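Local structure of succinoglycan biosynthesis protein (Bacillus cereus ATCC 14579, 3B55) at residues A[198-209]-A[227-237]. The protein is of unknown function but binds calcium and belongs to the erythromycin esterase family. The protein carries 1 engineered substitution. Numbering follows the deposited sequence.
Sequences RVEEKIKGLIPV and YVLDAKTISAL. Engineered in segment 227-237: Thr233 (natural residue Gln).
From Arg198–Leu237 through Val199–Ile234 to Leu206–Tyr227, helices 198-206 and 227-237 run roughly antiparallel, their axes 9.8 Å apart at closest approach and crossing at -144°. The interlock is knobs-into-holes in both directions: Leu206 sits among Tyr227, Asp230, Ala231 and Ile234, while Ile234 enters the hole of Val199, Lys202, Ile203 and Leu206. These two knobs meet tip to tip, Leu206 CD1 lying 3.8 Å from Ile234 CD1. With chi1 at -69° and CG1 anti to its carbonyl carbon, Ile234 extends CD1 to within 3.5 Å of Ile203 CG2, a tight approach. Leu237 CD1 comes 3.3 Å from Arg198 CB. Val209 CG2 makes a CH-pi contact 3.9 Å from the Tyr227 ring centroid and 4° off its normal; Phe216 of helix 213-217 also touches both residues. No direct hydrogen bond joins the segments. Two waters probably bridge Lys202 O to Asp230 OD2 and Gly205 O to Tyr227 OH, but implausibly short distances leave the details doubtful. The Lys202 NZ–Asp230 OD1 salt bridge is long at 3.9 Å, and Lys202 also packs against the engineered Thr233. Apolar interdigitation therefore joins helices 197-206 and 221-240, away from the calcium site, with Tyr181 of helix 178-192 touching Ile203 and Leu206; probable water bridges and a loose ion pair supplement it.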
loop_
_atom_site.group_PDB
_atom_site.type_symbol
_atom_site.label_atom_id
_atom_site.label_comp_id
_atom_site.label_asym_id
_atom_site.label_seq_id
_atom_site.Cartn_x
_atom_site.Cartn_y
_atom_site.Cartn_z
ATOM N N ARG A 198 10.881 -29.920 15.355
ATOM C CA ARG A 198 10.021 -29.076 16.183
ATOM C C ARG A 198 9.140 -28.132 15.363
ATOM O O ARG A 198 8.198 -27.540 15.891
ATOM C CB ARG A 198 10.881 -28.231 17.132
ATOM C CG ARG A 198 11.904 -28.996 17.959
ATOM C CD ARG A 198 11.355 -29.416 19.313
ATOM N NE ARG A 198 12.277 -29.048 20.387
ATOM C CZ ARG A 198 12.382 -27.825 20.899
ATOM N NH1 ARG A 198 11.617 -26.844 20.444
ATOM N NH2 ARG A 198 13.264 -27.582 21.861
ATOM N N VAL A 199 9.434 -27.994 14.072
ATOM C CA VAL A 199 8.661 -27.085 13.215
ATOM C C VAL A 199 8.037 -27.730 11.968
ATOM O O VAL A 199 6.916 -27.401 11.584
ATOM C CB VAL A 199 9.556 -25.880 12.770
ATOM C CG1 VAL A 199 10.236 -26.176 11.425
ATOM C CG2 VAL A 199 8.737 -24.618 12.696
ATOM N N GLU A 200 8.779 -28.658 11.369
ATOM C CA GLU A 200 8.402 -29.381 10.163
ATOM C C GLU A 200 6.931 -29.653 9.866
ATOM O O GLU A 200 6.477 -29.355 8.764
ATOM C CB GLU A 200 9.221 -30.678 10.108
ATOM C CG GLU A 200 8.454 -31.970 9.815
ATOM C CD GLU A 200 7.848 -31.999 8.430
ATOM O OE1 GLU A 200 8.440 -31.409 7.504
ATOM O OE2 GLU A 200 6.785 -32.628 8.265
ATOM N N GLU A 201 6.170 -30.237 10.786
ATOM C CA GLU A 201 4.769 -30.455 10.439
ATOM C C GLU A 201 3.766 -29.540 11.112
ATOM O O GLU A 201 2.565 -29.761 11.019
ATOM C CB GLU A 201 4.350 -31.909 10.621
ATOM C CG GLU A 201 4.171 -32.382 12.020
ATOM C CD GLU A 201 4.197 -33.895 12.080
ATOM O OE1 GLU A 201 4.643 -34.511 11.084
ATOM O OE2 GLU A 201 3.789 -34.474 13.111
ATOM N N LYS A 202 4.263 -28.525 11.803
ATOM C CA LYS A 202 3.386 -27.538 12.390
ATOM C C LYS A 202 3.097 -26.721 11.135
ATOM O O LYS A 202 1.957 -26.340 10.850
ATOM C CB LYS A 202 4.143 -26.692 13.406
ATOM C CG LYS A 202 3.851 -27.048 14.861
ATOM C CD LYS A 202 4.839 -26.358 15.801
ATOM C CE LYS A 202 4.824 -26.987 17.192
ATOM N NZ LYS A 202 3.527 -26.792 17.900
ATOM N N ILE A 203 4.157 -26.518 10.355
ATOM C CA ILE A 203 4.083 -25.773 9.103
ATOM C C ILE A 203 3.379 -26.626 8.046
ATOM O O ILE A 203 2.698 -26.103 7.159
ATOM C CB ILE A 203 5.508 -25.385 8.578
ATOM C CG1 ILE A 203 6.116 -26.526 7.770
ATOM C CG2 ILE A 203 6.416 -25.045 9.739
ATOM C CD1 ILE A 203 5.970 -26.358 6.274
ATOM N N LYS A 204 3.547 -27.941 8.145
ATOM C CA LYS A 204 2.936 -28.852 7.188
ATOM C C LYS A 204 1.417 -28.816 7.325
ATOM O O LYS A 204 0.689 -28.995 6.349
ATOM C CB LYS A 204 3.475 -30.268 7.409
ATOM C CG LYS A 204 3.340 -31.204 6.220
ATOM C CD LYS A 204 4.241 -32.415 6.422
ATOM C CE LYS A 204 3.920 -33.510 5.440
ATOM N NZ LYS A 204 2.521 -33.952 5.654
ATOM N N GLY A 205 0.945 -28.584 8.544
ATOM C CA GLY A 205 -0.483 -28.518 8.786
ATOM C C GLY A 205 -1.009 -27.124 8.487
ATOM O O GLY A 205 -2.165 -26.953 8.117
ATOM N N LEU A 206 -0.152 -26.122 8.636
ATOM C CA LEU A 206 -0.536 -24.735 8.385
ATOM C C LEU A 206 -0.661 -24.387 6.905
ATOM O O LEU A 206 -1.513 -23.593 6.520
ATOM C CB LEU A 206 0.480 -23.793 9.033
ATOM C CG LEU A 206 0.305 -23.498 10.520
ATOM C CD1 LEU A 206 1.585 -22.887 11.071
ATOM C CD2 LEU A 206 -0.891 -22.563 10.724
ATOM N N ILE A 207 0.185 -24.992 6.081
ATOM C CA ILE A 207 0.192 -24.720 4.650
ATOM C C ILE A 207 -1.173 -24.806 3.966
ATOM O O ILE A 207 -1.621 -23.834 3.357
ATOM C CB ILE A 207 1.204 -25.644 3.932
ATOM C CG1 ILE A 207 2.629 -25.256 4.342
ATOM C CG2 ILE A 207 1.039 -25.544 2.418
ATOM C CD1 ILE A 207 3.696 -26.193 3.820
ATOM N N PRO A 208 -1.858 -25.957 4.062
ATOM C CA PRO A 208 -3.170 -26.098 3.423
ATOM C C PRO A 208 -4.292 -25.176 3.909
ATOM O O PRO A 208 -5.241 -24.929 3.165
ATOM C CB PRO A 208 -3.504 -27.572 3.645
ATOM C CG PRO A 208 -2.831 -27.866 4.946
ATOM C CD PRO A 208 -1.486 -27.201 4.758
ATOM N N VAL A 209 -4.203 -24.667 5.135
ATOM C CA VAL A 209 -5.261 -23.788 5.639
ATOM C C VAL A 209 -4.987 -22.292 5.493
ATOM O O VAL A 209 -5.865 -21.471 5.759
ATOM C CB VAL A 209 -5.588 -24.085 7.120
ATOM C CG1 VAL A 209 -6.119 -25.507 7.253
ATOM C CG2 VAL A 209 -4.354 -23.882 7.987
ATOM N N TYR A 227 -4.186 -23.377 15.247
ATOM C CA TYR A 227 -3.267 -22.913 14.220
ATOM C C TYR A 227 -2.640 -21.616 14.690
ATOM O O TYR A 227 -1.470 -21.355 14.422
ATOM C CB TYR A 227 -4.004 -22.735 12.889
ATOM C CG TYR A 227 -4.273 -24.064 12.218
ATOM C CD1 TYR A 227 -3.221 -24.944 11.951
ATOM C CD2 TYR A 227 -5.570 -24.472 11.899
ATOM C CE1 TYR A 227 -3.445 -26.187 11.397
ATOM C CE2 TYR A 227 -5.805 -25.731 11.337
ATOM C CZ TYR A 227 -4.734 -26.578 11.093
ATOM O OH TYR A 227 -4.932 -27.831 10.552
ATOM N N VAL A 228 -3.412 -20.807 15.408
ATOM C CA VAL A 228 -2.882 -19.558 15.931
ATOM C C VAL A 228 -1.737 -19.921 16.874
ATOM O O VAL A 228 -0.718 -19.227 16.934
ATOM C CB VAL A 228 -3.955 -18.775 16.716
ATOM C CG1 VAL A 228 -3.299 -17.712 17.595
ATOM C CG2 VAL A 228 -4.927 -18.129 15.741
ATOM N N LEU A 229 -1.912 -21.014 17.615
ATOM C CA LEU A 229 -0.886 -21.461 18.551
ATOM C C LEU A 229 0.295 -22.082 17.834
ATOM O O LEU A 229 1.425 -21.976 18.300
ATOM C CB LEU A 229 -1.458 -22.472 19.543
ATOM C CG LEU A 229 -1.635 -21.885 20.936
ATOM C CD1 LEU A 229 -0.288 -21.428 21.496
ATOM C CD2 LEU A 229 -2.593 -20.715 20.837
ATOM N N ASP A 230 0.036 -22.751 16.715
ATOM C CA ASP A 230 1.116 -23.358 15.958
ATOM C C ASP A 230 2.037 -22.267 15.428
ATOM O O ASP A 230 3.253 -22.423 15.430
ATOM C CB ASP A 230 0.570 -24.184 14.790
ATOM C CG ASP A 230 -0.038 -25.505 15.235
ATOM O OD1 ASP A 230 0.045 -25.838 16.439
ATOM O OD2 ASP A 230 -0.595 -26.217 14.375
ATOM N N ALA A 231 1.452 -21.158 14.987
ATOM C CA ALA A 231 2.231 -20.040 14.456
ATOM C C ALA A 231 3.040 -19.375 15.570
ATOM O O ALA A 231 4.230 -19.085 15.397
ATOM C CB ALA A 231 1.302 -19.013 13.793
ATOM N N LYS A 232 2.392 -19.130 16.709
ATOM C CA LYS A 232 3.070 -18.511 17.845
ATOM C C LYS A 232 4.265 -19.363 18.229
ATOM O O LYS A 232 5.347 -18.848 18.511
ATOM C CB LYS A 232 2.134 -18.400 19.049
ATOM C CG LYS A 232 1.180 -17.223 18.993
ATOM C CD LYS A 232 0.322 -17.140 20.247
ATOM C CE LYS A 232 -0.577 -15.900 20.229
ATOM N NZ LYS A 232 -1.490 -15.841 21.408
ATOM N N THR A 233 4.053 -20.672 18.235
ATOM C CA THR A 233 5.098 -21.621 18.579
ATOM C C THR A 233 6.264 -21.589 17.593
ATOM O O THR A 233 7.418 -21.673 18.001
ATOM C CB THR A 233 4.521 -23.052 18.659
ATOM O OG1 THR A 233 3.789 -23.202 19.883
ATOM C CG2 THR A 233 5.631 -24.085 18.596
ATOM N N ILE A 234 5.973 -21.477 16.301
ATOM C CA ILE A 234 7.035 -21.430 15.303
ATOM C C ILE A 234 7.914 -20.210 15.544
ATOM O O ILE A 234 9.140 -20.315 15.559
ATOM C CB ILE A 234 6.470 -21.378 13.873
ATOM C CG1 ILE A 234 5.805 -22.715 13.538
ATOM C CG2 ILE A 234 7.579 -21.053 12.886
ATOM C CD1 ILE A 234 5.264 -22.804 12.128
ATOM N N SER A 235 7.284 -19.057 15.738
ATOM C CA SER A 235 8.011 -17.819 16.004
ATOM C C SER A 235 8.777 -17.930 17.312
ATOM O O SER A 235 9.923 -17.490 17.415
ATOM C CB SER A 235 7.045 -16.635 16.085
ATOM O OG SER A 235 6.539 -16.330 14.804
ATOM N N ALA A 236 8.134 -18.508 18.320
ATOM C CA ALA A 236 8.778 -18.682 19.614
ATOM C C ALA A 236 10.009 -19.574 19.452
ATOM O O ALA A 236 11.039 -19.336 20.076
ATOM C CB ALA A 236 7.804 -19.304 20.614
ATOM N N LEU A 237 9.907 -20.594 18.607
ATOM C CA LEU A 237 11.034 -21.493 18.397
ATOM C C LEU A 237 12.235 -20.773 17.796
ATOM O O LEU A 237 13.371 -20.994 18.208
ATOM C CB LEU A 237 10.632 -22.664 17.497
ATOM C CG LEU A 237 11.773 -23.646 17.207
ATOM C CD1 LEU A 237 11.206 -25.004 16.868
ATOM C CD2 LEU A 237 12.642 -23.125 16.073
HETATM O O HOH W 1 -0.233 -27.128 12.155
HETATM O O HOH W 2 -3.865 -28.840 8.485
#